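Local coordinates for putative lipoprotein (Bacteroides fragilis, PDB 3QNK) that probably binds glycans at the outer membrane as a SusD-like lipoprotein, consistent with a part in nutrient uptake by a gut Bacteroides, at residues H502-I505 / V506-S509; I323-H326 / G327-I330; V24-L27 / Y28-I31. One frame throughout, in Å; residues are numbered along the deposited sequence.

Contact 1: residues H502-I505 / V506-S509; sequences HDEI and VRSS
Glu504 and Arg507 make the charged part of this contact, three residues apart on the short helix 502-507. Their side chains run alongside each other in the same direction, and OE2 of Glu504 lies 2.8 Å from NH2 of Arg507. That salt bridge is bent: the N-H...O angle is 116°, so as a hydrogen bond it is weak. The carboxylate and guanidinium planes stand 56° apart, and OE1 of Glu504 lies over one guanidinium face, toward its rim.

The apolar part is a CH-pi contact between residues four apart, one helical turn: CG1 of Val506 sits 3.7 Å from the centroid of the His502 ring and over its face. With CG anti to the backbone N (chi1 -180°), the imidazole extends beside its own carbonyl carbon and meets that methyl.

Two successive i to i+4 backbone bonds mark a short alpha-helical segment near the C-terminal end of the chain. Val506 N donates to His502 O at 3.0 Å, whereas Arg507 N reaches Asp503 O at 3.3 Å and only weakly.

At the subunit interface, Asp503 OD1 is hydrogen-bonded to Ser57 of the second subunit. Tyr54 of that subunit packs on Val506, and its Tyr250 on Arg507.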
loop_
_atom_site.group_PDB
_atom_site.type_symbol
_atom_site.label_atom_id
_atom_site.label_comp_id
_atom_site.label_asym_id
_atom_site.label_seq_id
_atom_site.Cartn_x
_atom_site.Cartn_y
_atom_site.Cartn_z
ATOM N N HIS B 502 11.026 3.425 10.093
ATOM C CA HIS B 502 11.010 3.897 11.484
ATOM C C HIS B 502 9.853 3.372 12.309
ATOM O O HIS B 502 10.067 2.946 13.446
ATOM C CB HIS B 502 10.966 5.419 11.507
ATOM C CG HIS B 502 10.956 6.014 12.884
ATOM N ND1 HIS B 502 12.103 6.055 13.668
ATOM C CD2 HIS B 502 9.932 6.565 13.581
ATOM C CE1 HIS B 502 11.753 6.679 14.772
ATOM N NE2 HIS B 502 10.452 6.985 14.776
ATOM N N ASP B 503 8.631 3.432 11.757
ATOM C CA ASP B 503 7.427 3.028 12.476
ATOM C C ASP B 503 7.461 1.557 12.824
ATOM O O ASP B 503 6.911 1.166 13.853
ATOM C CB ASP B 503 6.164 3.382 11.671
ATOM C CG ASP B 503 5.768 4.849 11.710
ATOM O OD1 ASP B 503 6.421 5.627 12.460
ATOM O OD2 ASP B 503 4.781 5.215 11.027
ATOM N N GLU B 504 8.148 0.756 11.994
ATOM C CA GLU B 504 8.311 -0.681 12.188
ATOM C C GLU B 504 9.234 -0.955 13.391
ATOM O O GLU B 504 8.919 -1.805 14.234
ATOM C CB GLU B 504 8.855 -1.306 10.906
ATOM C CG GLU B 504 8.398 -2.728 10.692
ATOM C CD GLU B 504 6.955 -2.950 10.285
ATOM O OE1 GLU B 504 6.292 -1.974 9.860
ATOM O OE2 GLU B 504 6.503 -4.118 10.354
ATOM N N ILE B 505 10.346 -0.199 13.476
ATOM C CA ILE B 505 11.353 -0.283 14.538
ATOM C C ILE B 505 10.777 0.133 15.899
ATOM O O ILE B 505 11.130 -0.493 16.891
ATOM C CB ILE B 505 12.573 0.621 14.190
ATOM C CG1 ILE B 505 13.323 0.146 12.959
ATOM C CG2 ILE B 505 13.511 0.827 15.395
ATOM C CD1 ILE B 505 14.085 -1.147 13.111
ATOM N N VAL B 506 9.973 1.229 15.954
ATOM C CA VAL B 506 9.431 1.756 17.212
ATOM C C VAL B 506 8.330 0.836 17.762
ATOM O O VAL B 506 8.099 0.836 18.970
ATOM C CB VAL B 506 8.961 3.251 17.164
ATOM C CG1 VAL B 506 10.069 4.150 16.669
ATOM C CG2 VAL B 506 7.713 3.433 16.321
ATOM N N ARG B 507 7.683 0.074 16.878
ATOM C CA ARG B 507 6.619 -0.908 17.133
ATOM C C ARG B 507 7.108 -2.096 17.983
ATOM O O ARG B 507 6.337 -2.634 18.780
ATOM C CB ARG B 507 6.139 -1.444 15.767
ATOM C CG ARG B 507 4.753 -1.990 15.720
ATOM C CD ARG B 507 4.136 -1.758 14.357
ATOM N NE ARG B 507 4.444 -2.827 13.401
ATOM C CZ ARG B 507 3.659 -3.159 12.377
ATOM N NH1 ARG B 507 2.504 -2.532 12.183
ATOM N NH2 ARG B 507 4.011 -4.141 11.554
ATOM N N SER B 508 8.378 -2.504 17.782
ATOM C CA SER B 508 8.998 -3.667 18.403
ATOM C C SER B 508 10.297 -3.338 19.140
ATOM O O SER B 508 11.182 -2.670 18.593
ATOM C CB SER B 508 9.277 -4.709 17.327
ATOM O OG SER B 508 9.447 -6.019 17.837
ATOM N N SER B 509 10.433 -3.863 20.373
ATOM C CA SER B 509 11.657 -3.658 21.159
ATOM C C SER B 509 12.819 -4.427 20.560
ATOM O O SER B 509 13.943 -3.912 20.524
ATOM C CB SER B 509 11.471 -4.107 22.604
ATOM O OG SER B 509 10.141 -3.927 23.064
#

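Contact 2: residues I323-H326 / G327-I330; sequences IVFH and GSQI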
loop_
_atom_site.group_PDB
_atom_site.type_symbol
_atom_site.label_atom_id
_atom_site.label_comp_id
_atom_site.label_asym_id
_atom_site.label_seq_id
_atom_site.Cartn_x
_atom_site.Cartn_y
_atom_site.Cartn_z
ATOM N N ILE B 323 20.850 1.904 -26.022
ATOM C CA ILE B 323 20.829 3.355 -25.965
ATOM C C ILE B 323 20.089 4.010 -27.124
ATOM O O ILE B 323 20.395 3.747 -28.289
ATOM C CB ILE B 323 22.310 3.876 -25.872
ATOM C CG1 ILE B 323 23.140 3.190 -24.740
ATOM C CG2 ILE B 323 22.401 5.387 -25.768
ATOM C CD1 ILE B 323 22.524 3.157 -23.290
ATOM N N VAL B 324 19.148 4.912 -26.774
ATOM C CA VAL B 324 18.438 5.817 -27.672
ATOM C C VAL B 324 19.206 7.148 -27.525
ATOM O O VAL B 324 19.232 7.730 -26.424
ATOM C CB VAL B 324 16.911 5.949 -27.364
ATOM C CG1 VAL B 324 16.242 6.981 -28.275
ATOM C CG2 VAL B 324 16.206 4.608 -27.447
ATOM N N PHE B 325 19.880 7.578 -28.618
ATOM C CA PHE B 325 20.724 8.783 -28.644
ATOM C C PHE B 325 20.321 9.748 -29.803
ATOM O O PHE B 325 19.454 9.438 -30.605
ATOM C CB PHE B 325 22.216 8.393 -28.751
ATOM C CG PHE B 325 22.454 7.419 -29.889
ATOM C CD1 PHE B 325 22.600 7.871 -31.196
ATOM C CD2 PHE B 325 22.502 6.046 -29.655
ATOM C CE1 PHE B 325 22.755 6.976 -32.240
ATOM C CE2 PHE B 325 22.667 5.157 -30.703
ATOM C CZ PHE B 325 22.768 5.628 -31.991
ATOM N N HIS B 326 20.926 10.945 -29.839
ATOM C CA HIS B 326 20.653 11.937 -30.868
ATOM C C HIS B 326 20.873 11.301 -32.215
ATOM O O HIS B 326 21.967 10.811 -32.497
ATOM C CB HIS B 326 21.552 13.154 -30.685
ATOM C CG HIS B 326 21.301 14.244 -31.685
ATOM N ND1 HIS B 326 20.184 15.060 -31.595
ATOM C CD2 HIS B 326 22.035 14.635 -32.756
ATOM C CE1 HIS B 326 20.276 15.911 -32.597
ATOM N NE2 HIS B 326 21.366 15.700 -33.321
ATOM N N GLY B 327 19.814 11.240 -33.007
ATOM C CA GLY B 327 19.869 10.657 -34.343
ATOM C C GLY B 327 19.386 9.226 -34.452
ATOM O O GLY B 327 19.381 8.682 -35.559
ATOM N N SER B 328 18.983 8.604 -33.328
ATOM C CA SER B 328 18.434 7.246 -33.314
ATOM C C SER B 328 17.070 7.215 -33.991
ATOM O O SER B 328 16.225 8.092 -33.735
ATOM C CB SER B 328 18.253 6.713 -31.887
ATOM O OG SER B 328 19.438 6.554 -31.135
ATOM N N GLN B 329 16.845 6.184 -34.812
ATOM C CA GLN B 329 15.563 5.900 -35.419
ATOM C C GLN B 329 14.864 4.817 -34.616
ATOM O O GLN B 329 15.473 3.773 -34.315
ATOM C CB GLN B 329 15.732 5.482 -36.851
ATOM C CG GLN B 329 15.802 6.658 -37.765
ATOM C CD GLN B 329 16.040 6.168 -39.149
ATOM O OE1 GLN B 329 17.158 5.792 -39.498
ATOM N NE2 GLN B 329 14.978 6.112 -39.947
ATOM N N ILE B 330 13.609 5.098 -34.214
ATOM C CA ILE B 330 12.747 4.216 -33.425
ATOM C C ILE B 330 11.350 4.201 -34.053
ATOM O O ILE B 330 11.048 5.069 -34.862
ATOM C CB ILE B 330 12.719 4.642 -31.929
ATOM C CG1 ILE B 330 12.321 6.124 -31.760
ATOM C CG2 ILE B 330 14.073 4.333 -31.230
ATOM C CD1 ILE B 330 11.948 6.531 -30.379
#
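Over the centre of the Phe325 ring, 3.2 Å above its plane, stands Ser328 OG; the two residues bracket a type II beta turn and share two hydrogen bonds. Ser328 N donates to Phe325 O at 2.9 Å, the i+3 to i backbone bond characteristic of such a turn, and Phe325 N donates to Ser328 OG at 2.8 Å with a fairly straight N-H...O angle of 162°. The tight part of the contact is here. Phe325 takes a chi1 of 51°, its ring carbon CG lying between the backbone N and the carbonyl carbon, and this folds the phenyl back over the serine. The ring also stacks with Tyr312, and Val324 and Ile330 approach more loosely beside the turn, with CG2 of Val324 4.4 Å from CG2 of Ile330.

The solvent side is the turn's corner at exposed Gly327, whose positive phi of 98° is the sign expected at the third position of a type II turn, where a beta-carbon would collide with His326 O. His326, before it, is by contrast buried: ND1 accepts from Arg343 N, NE2 bonds to Pro478 O, and the ring stacks with Phe475. The turn connects strand 323-324, paired with 360-361, to strand 329-330, paired with 339-340, joining two separate small sheets.

By taking the Phe325 N-H, Ser328 OG does the work of a backbone acceptor while itself sitting over the phenyl face.

Contact 3: residues V24-L27 / Y28-I31; sequences VNDL and YSEI
A first torsion of -178° at Val24, with CG1 anti to the backbone N, and one of -85° at Tyr28, with the ring anti to the carbonyl carbon, send both side chains the same way. Lying alongside the valine, the ring brings CE2 of Tyr28 to 3.8 Å from CG1 of Val24. Its edge passes Asn25 CA, and its hydroxyl is hydrogen-bonded to Glu110 and to the backbone N of Ala179.

These residues belong to the last turns of helix 17-29 and the loop that follows. Tyr28 N donates to Val24 O at 3.0 Å and Ser29 N to Asn25 O at 2.9 Å, regular i to i+4 bonds. Glu30 N donates to Leu27 O, an i to i+3 bond, at 3.2 Å. Ser29 OG gives a further bond, donating to Asp26 O at 3.0 Å.

Leu27 packs on helices 76-93 and 101-126, while Asn25 ND2 is hydrogen-bonded to Ile8 O of the second subunit.

The acids Asp26 and Glu30 approach with OD1 of Asp26 4.7 Å from OE2 of Glu30, and both form salt bridges to Lys86, Glu30 also pairing with Lys83. The lysines would thus offset the nearby like charges and tether the helix end to helix 76-93.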
loop_
_atom_site.group_PDB
_atom_site.type_symbol
_atom_site.label_atom_id
_atom_site.label_comp_id
_atom_site.label_asym_id
_atom_site.label_seq_id
_atom_site.Cartn_x
_atom_site.Cartn_y
_atom_site.Cartn_z
ATOM N N VAL B 24 -2.525 -20.277 -6.543
ATOM C CA VAL B 24 -1.139 -20.216 -7.024
ATOM C C VAL B 24 -1.027 -19.102 -8.092
ATOM O O VAL B 24 -0.054 -18.359 -8.067
ATOM C CB VAL B 24 -0.635 -21.592 -7.502
ATOM C CG1 VAL B 24 0.816 -21.536 -7.954
ATOM C CG2 VAL B 24 -0.787 -22.625 -6.399
ATOM N N ASN B 25 -2.067 -18.910 -8.935
ATOM C CA ASN B 25 -2.091 -17.816 -9.920
ATOM C C ASN B 25 -2.036 -16.466 -9.226
ATOM O O ASN B 25 -1.349 -15.556 -9.709
ATOM C CB ASN B 25 -3.343 -17.878 -10.800
ATOM C CG ASN B 25 -3.419 -19.011 -11.800
ATOM O OD1 ASN B 25 -2.584 -19.935 -11.849
ATOM N ND2 ASN B 25 -4.454 -18.962 -12.619
ATOM N N ASP B 26 -2.734 -16.350 -8.064
ATOM C CA ASP B 26 -2.736 -15.139 -7.244
ATOM C C ASP B 26 -1.345 -14.875 -6.695
ATOM O O ASP B 26 -0.929 -13.716 -6.618
ATOM C CB ASP B 26 -3.758 -15.259 -6.112
ATOM C CG ASP B 26 -3.936 -14.000 -5.287
ATOM O OD1 ASP B 26 -4.222 -12.942 -5.883
ATOM O OD2 ASP B 26 -3.854 -14.091 -4.031
ATOM N N LEU B 27 -0.613 -15.954 -6.332
ATOM C CA LEU B 27 0.747 -15.837 -5.805
ATOM C C LEU B 27 1.691 -15.361 -6.903
ATOM O O LEU B 27 2.560 -14.531 -6.639
ATOM C CB LEU B 27 1.241 -17.151 -5.179
ATOM C CG LEU B 27 0.520 -17.633 -3.930
ATOM C CD1 LEU B 27 0.914 -19.051 -3.593
ATOM C CD2 LEU B 27 0.829 -16.769 -2.762
ATOM N N TYR B 28 1.495 -15.833 -8.134
ATOM C CA TYR B 28 2.296 -15.362 -9.264
ATOM C C TYR B 28 1.977 -13.896 -9.538
ATOM O O TYR B 28 2.880 -13.123 -9.855
ATOM C CB TYR B 28 2.035 -16.197 -10.529
ATOM C CG TYR B 28 2.852 -17.465 -10.643
ATOM C CD1 TYR B 28 4.177 -17.430 -11.087
ATOM C CD2 TYR B 28 2.276 -18.714 -10.405
ATOM C CE1 TYR B 28 4.922 -18.604 -11.240
ATOM C CE2 TYR B 28 3.015 -19.892 -10.535
ATOM C CZ TYR B 28 4.335 -19.835 -10.965
ATOM O OH TYR B 28 5.068 -20.997 -11.093
ATOM N N SER B 29 0.694 -13.505 -9.379
ATOM C CA SER B 29 0.230 -12.130 -9.600
ATOM C C SER B 29 0.866 -11.160 -8.579
ATOM O O SER B 29 0.919 -9.952 -8.826
ATOM C CB SER B 29 -1.299 -12.060 -9.575
ATOM O OG SER B 29 -1.820 -11.448 -8.407
ATOM N N GLU B 30 1.399 -11.702 -7.468
ATOM C CA GLU B 30 2.075 -10.915 -6.444
ATOM C C GLU B 30 3.487 -10.521 -6.879
ATOM O O GLU B 30 4.125 -9.743 -6.179
ATOM C CB GLU B 30 2.111 -11.653 -5.099
ATOM C CG GLU B 30 0.788 -11.644 -4.350
ATOM C CD GLU B 30 0.182 -10.314 -3.954
ATOM O OE1 GLU B 30 0.920 -9.305 -3.867
ATOM O OE2 GLU B 30 -1.044 -10.293 -3.700
ATOM N N ILE B 31 3.977 -11.023 -8.027
ATOM C CA ILE B 31 5.290 -10.619 -8.528
ATOM C C ILE B 31 5.154 -9.161 -8.979
ATOM O O ILE B 31 4.291 -8.849 -9.818
ATOM C CB ILE B 31 5.830 -11.540 -9.659
ATOM C CG1 ILE B 31 6.056 -12.972 -9.172
ATOM C CG2 ILE B 31 7.117 -10.948 -10.268
ATOM C CD1 ILE B 31 6.153 -13.977 -10.320
#

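Overall arrangement
All three contacts are local, yet far apart: the centres of contacts 1 and 2 are 48 Å apart, on opposite sides of the chain's centre, and those of contacts 1 and 3 are 29 Å apart. Contact 1 lies at the surface, contact 2 is buried and contact 3 partly so. Contacts 1 and 3 each lie on one helix, run into the loop beyond it and touch the second subunit, whereas contact 2 bridges two strands and meets no other chain. The surface helix carries an internal ion pair, the helix end of contact 3 sends its acids to lysines of a neighbouring helix, and the largely buried turn relies on hydrogen bonds and stacked rings, with no salt bridge between its segments.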